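Local coordinates for protein ketosynthase (Streptomyces sp. MSC090213JE08, PDB 6KXD) that works with a chain length factor in a highly reducing type II polyketide synthase, probably condensing acyl chains with malonyl units carried on acyl carrier protein, at residues R103-E115 with T167-G180. Numbering follows the deposited sequence.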
loop_
_atom_site.group_PDB
_atom_site.type_symbol
_atom_site.label_atom_id
_atom_site.label_comp_id
_atom_site.label_asym_id
_atom_site.label_seq_id
_atom_site.Cartn_x
_atom_site.Cartn_y
_atom_site.Cartn_z
ATOM N N ARG A 103 -2.138 22.757 6.022
ATOM C CA ARG A 103 -3.254 21.881 5.765
ATOM C C ARG A 103 -2.975 20.479 6.316
ATOM O O ARG A 103 -1.873 19.932 6.192
ATOM C CB ARG A 103 -3.581 21.873 4.269
ATOM C CG ARG A 103 -4.839 22.658 3.934
ATOM C CD ARG A 103 -4.718 23.493 2.676
ATOM N NE ARG A 103 -5.947 23.302 1.935
ATOM C CZ ARG A 103 -6.028 23.273 0.615
ATOM N NH1 ARG A 103 -5.173 23.968 -0.114
ATOM N NH2 ARG A 103 -6.953 22.530 0.032
ATOM N N GLN A 104 -3.997 19.925 6.972
ATOM C CA GLN A 104 -4.011 18.510 7.248
ATOM C C GLN A 104 -4.271 17.833 5.902
ATOM O O GLN A 104 -5.157 18.219 5.164
ATOM C CB GLN A 104 -5.067 18.108 8.279
ATOM C CG GLN A 104 -4.928 16.641 8.663
ATOM C CD GLN A 104 -5.993 16.118 9.596
ATOM O OE1 GLN A 104 -6.596 16.872 10.361
ATOM N NE2 GLN A 104 -6.227 14.811 9.537
ATOM N N ALA A 105 -3.484 16.814 5.577
ATOM C CA ALA A 105 -3.554 16.282 4.228
ATOM C C ALA A 105 -3.276 14.799 4.288
ATOM O O ALA A 105 -2.662 14.285 5.257
ATOM C CB ALA A 105 -2.542 16.977 3.354
ATOM N N VAL A 106 -3.726 14.129 3.235
ATOM C CA VAL A 106 -3.367 12.790 3.033
ATOM C C VAL A 106 -2.398 12.778 1.841
ATOM O O VAL A 106 -2.657 13.422 0.844
ATOM C CB VAL A 106 -4.609 11.903 2.827
ATOM C CG1 VAL A 106 -4.258 10.561 2.201
ATOM C CG2 VAL A 106 -5.351 11.693 4.131
ATOM N N ILE A 107 -1.311 12.009 1.972
ATOM C CA ILE A 107 -0.390 11.736 0.887
ATOM C C ILE A 107 -0.342 10.226 0.739
ATOM O O ILE A 107 0.073 9.558 1.640
ATOM C CB ILE A 107 1.004 12.296 1.180
ATOM C CG1 ILE A 107 0.983 13.813 1.349
ATOM C CG2 ILE A 107 1.988 11.840 0.108
ATOM C CD1 ILE A 107 2.332 14.376 1.737
ATOM N N THR A 108 -0.813 9.736 -0.385
ATOM C CA THR A 108 -0.941 8.307 -0.567
ATOM C C THR A 108 -0.409 7.999 -1.962
ATOM O O THR A 108 -0.913 8.542 -2.954
ATOM C CB THR A 108 -2.362 7.862 -0.223
ATOM O OG1 THR A 108 -2.486 6.467 -0.500
ATOM C CG2 THR A 108 -3.397 8.644 -0.982
ATOM N N VAL A 109 0.703 7.255 -1.944
ATOM C CA VAL A 109 1.463 6.879 -3.079
ATOM C C VAL A 109 1.366 5.365 -3.202
ATOM O O VAL A 109 1.713 4.643 -2.298
ATOM C CB VAL A 109 2.934 7.298 -2.981
ATOM C CG1 VAL A 109 3.677 6.849 -4.221
ATOM C CG2 VAL A 109 3.073 8.801 -2.800
ATOM N N GLY A 110 0.956 4.929 -4.375
ATOM C CA GLY A 110 0.915 3.527 -4.696
ATOM C C GLY A 110 2.255 3.061 -5.207
ATOM O O GLY A 110 2.975 3.822 -5.824
ATOM N N THR A 111 2.580 1.787 -5.002
ATOM C CA THR A 111 3.763 1.215 -5.590
ATOM C C THR A 111 3.628 -0.295 -5.733
ATOM O O THR A 111 2.928 -0.935 -4.945
ATOM C CB THR A 111 5.028 1.525 -4.782
ATOM O OG1 THR A 111 6.101 1.337 -5.702
ATOM C CG2 THR A 111 5.256 0.630 -3.597
ATOM N N THR A 112 4.349 -0.848 -6.721
ATOM C CA THR A 112 4.437 -2.312 -6.833
ATOM C C THR A 112 5.719 -2.790 -6.175
ATOM O O THR A 112 5.711 -3.675 -5.363
ATOM C CB THR A 112 4.373 -2.742 -8.307
ATOM O OG1 THR A 112 3.110 -2.326 -8.850
ATOM C CG2 THR A 112 4.609 -4.224 -8.489
ATOM N N ASP A 113 6.842 -2.180 -6.616
ATOM C CA ASP A 113 8.193 -2.655 -6.377
ATOM C C ASP A 113 8.986 -1.690 -5.508
ATOM O O ASP A 113 9.928 -2.104 -4.855
ATOM C CB ASP A 113 8.940 -2.887 -7.688
ATOM C CG ASP A 113 8.328 -4.031 -8.473
ATOM O OD1 ASP A 113 8.129 -5.103 -7.849
ATOM O OD2 ASP A 113 7.996 -3.806 -9.649
ATOM N N GLY A 114 8.508 -0.456 -5.369
ATOM C CA GLY A 114 9.252 0.471 -4.521
ATOM C C GLY A 114 10.695 0.549 -4.986
ATOM O O GLY A 114 10.942 0.588 -6.209
ATOM N N GLU A 115 11.628 0.519 -4.027
ATOM C CA GLU A 115 13.069 0.631 -4.344
ATOM C C GLU A 115 13.667 -0.762 -4.500
ATOM O O GLU A 115 14.697 -1.086 -3.921
ATOM C CB GLU A 115 13.775 1.424 -3.254
ATOM C CG GLU A 115 13.171 2.792 -3.056
ATOM C CD GLU A 115 13.071 3.776 -4.208
ATOM O OE1 GLU A 115 12.713 4.956 -3.900
ATOM O OE2 GLU A 115 13.308 3.391 -5.409
ATOM N N THR A 167 0.365 -0.559 -1.367
ATOM C CA THR A 167 1.190 -1.534 -2.083
ATOM C C THR A 167 0.261 -2.576 -2.722
ATOM O O THR A 167 0.365 -3.717 -2.408
ATOM C CB THR A 167 2.215 -2.180 -1.162
ATOM O OG1 THR A 167 1.561 -2.877 -0.103
ATOM C CG2 THR A 167 3.168 -1.141 -0.582
ATOM N N THR A 168 -0.657 -2.103 -3.553
ATOM C CA THR A 168 -1.576 -2.971 -4.283
ATOM C C THR A 168 -1.159 -2.997 -5.760
ATOM O O THR A 168 -2.006 -3.026 -6.707
ATOM C CB THR A 168 -3.021 -2.535 -4.043
ATOM O OG1 THR A 168 -3.175 -1.192 -4.498
ATOM C CG2 THR A 168 -3.450 -2.635 -2.597
ATOM N N ALA A 169 0.150 -2.868 -5.968
ATOM C CA ALA A 169 0.783 -3.070 -7.283
ATOM C C ALA A 169 0.123 -2.230 -8.393
ATOM O O ALA A 169 0.050 -0.992 -8.307
ATOM C CB ALA A 169 0.843 -4.543 -7.541
ATOM N N CYS A 170 -0.335 -2.849 -9.497
ATOM C CA CYS A 170 -0.810 -2.057 -10.647
ATOM C C CYS A 170 -2.054 -1.233 -10.341
ATOM O O CYS A 170 -2.336 -0.209 -11.040
ATOM C CB CYS A 170 -1.188 -2.949 -11.810
ATOM S SG CYS A 170 -0.139 -4.402 -11.812
ATOM N N ALA A 171 -2.776 -1.633 -9.288
ATOM C CA ALA A 171 -3.983 -0.952 -8.949
ATOM C C ALA A 171 -3.705 0.168 -7.946
ATOM O O ALA A 171 -4.595 0.890 -7.594
ATOM C CB ALA A 171 -4.988 -1.927 -8.387
ATOM N N ALA A 172 -2.451 0.321 -7.529
ATOM C CA ALA A 172 -2.158 1.093 -6.333
ATOM C C ALA A 172 -2.498 2.569 -6.569
ATOM O O ALA A 172 -3.034 3.214 -5.700
ATOM C CB ALA A 172 -0.731 0.850 -5.926
ATOM N N GLY A 173 -2.250 3.101 -7.770
ATOM C CA GLY A 173 -2.609 4.494 -8.078
ATOM C C GLY A 173 -4.093 4.793 -7.879
ATOM O O GLY A 173 -4.452 5.728 -7.280
ATOM N N ASN A 174 -4.955 3.919 -8.384
ATOM C CA ASN A 174 -6.376 4.043 -8.254
ATOM C C ASN A 174 -6.801 3.875 -6.791
ATOM O O ASN A 174 -7.678 4.591 -6.314
ATOM C CB ASN A 174 -7.106 3.004 -9.103
ATOM C CG ASN A 174 -7.443 3.499 -10.493
ATOM O OD1 ASN A 174 -7.167 4.661 -10.813
ATOM N ND2 ASN A 174 -7.952 2.598 -11.329
ATOM N N TYR A 175 -6.187 2.913 -6.098
ATOM C CA TYR A 175 -6.469 2.781 -4.652
ATOM C C TYR A 175 -6.176 4.089 -3.938
ATOM O O TYR A 175 -6.922 4.517 -3.034
ATOM C CB TYR A 175 -5.607 1.737 -3.980
ATOM C CG TYR A 175 -6.123 0.332 -4.063
ATOM C CD1 TYR A 175 -6.122 -0.366 -5.260
ATOM C CD2 TYR A 175 -6.562 -0.310 -2.925
ATOM C CE1 TYR A 175 -6.563 -1.674 -5.306
ATOM C CE2 TYR A 175 -6.983 -1.618 -2.955
ATOM C CZ TYR A 175 -6.980 -2.305 -4.154
ATOM O OH TYR A 175 -7.420 -3.601 -4.140
ATOM N N SER A 176 -5.051 4.689 -4.324
ATOM C CA SER A 176 -4.550 5.882 -3.639
ATOM C C SER A 176 -5.480 7.073 -3.895
ATOM O O SER A 176 -5.788 7.816 -2.977
ATOM C CB SER A 176 -3.107 6.155 -4.059
ATOM O OG SER A 176 -2.222 5.148 -3.589
ATOM N N VAL A 177 -5.900 7.267 -5.159
ATOM C CA VAL A 177 -6.810 8.320 -5.526
ATOM C C VAL A 177 -8.133 8.108 -4.782
ATOM O O VAL A 177 -8.699 9.044 -4.225
ATOM C CB VAL A 177 -7.022 8.382 -7.057
ATOM C CG1 VAL A 177 -8.142 9.323 -7.420
ATOM C CG2 VAL A 177 -5.758 8.778 -7.810
ATOM N N GLY A 178 -8.607 6.864 -4.772
ATOM C CA GLY A 178 -9.826 6.507 -4.082
ATOM C C GLY A 178 -9.741 6.805 -2.596
ATOM O O GLY A 178 -10.676 7.348 -2.004
ATOM N N TYR A 179 -8.576 6.532 -1.996
ATOM C CA TYR A 179 -8.383 6.823 -0.602
ATOM C C TYR A 179 -8.407 8.327 -0.360
ATOM O O TYR A 179 -8.984 8.814 0.626
ATOM C CB TYR A 179 -7.083 6.229 -0.064
ATOM C CG TYR A 179 -6.980 6.375 1.430
ATOM C CD1 TYR A 179 -8.037 5.985 2.247
ATOM C CD2 TYR A 179 -5.891 6.976 2.027
ATOM C CE1 TYR A 179 -7.972 6.113 3.627
ATOM C CE2 TYR A 179 -5.806 7.089 3.409
ATOM C CZ TYR A 179 -6.853 6.662 4.209
ATOM O OH TYR A 179 -6.806 6.762 5.568
ATOM N N GLY A 180 -7.774 9.072 -1.251
ATOM C CA GLY A 180 -7.866 10.529 -1.187
ATOM C C GLY A 180 -9.314 10.964 -1.233
ATOM O O GLY A 180 -9.720 11.816 -0.496
#
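The ring of Tyr-179 meets strand 105-110 with CG2 of Thr-108 at its edge, near the ring plane, while Val-106 CG1 approaches obliquely, 3.9 Å from Tyr-179 CD2; slim, branched side chains suit this place, each offering the ring a methyl. The tyrosine hydroxyl hydrogen-bonds to Glu-162, and Tyr-187 of the partner chain, probably the chain length factor, meets the ring. Ala-172 CB sits a tight 3.4 Å from Gly-110 CA, a closeness that glycine, having no side chain, permits. Between these zones Ser-176 is suitably short and polar. With chi1 at -67°, its OG donates to Ala-172 O (3.0 Å) from above the carbonyl plane; Thr-108 OG1 lies 3.4 Å from Ser-176 OG, at most a weak bond, and Thr-108 CG2 3.2 Å from Ser-176 O. Further along, beyond Gly-110, Thr-111 O takes a CA-H...O contact from Thr-167 CA (3.4 Å), and Thr-112 OG1 lies against the backbone of Ala-169, 2.9 Å from its CA. Nearby, Cys-170 touches His-301 and His-336, consistent with the Cys-His-His active site of ketosynthases. Helix 172-185 belongs to the beta-alpha-beta crossover between parallel strands 161-166 and 191-198; its part 172-180 runs nearly antiparallel (165°) to the intervening strand 105-110, the axes approaching to 6.7 Å.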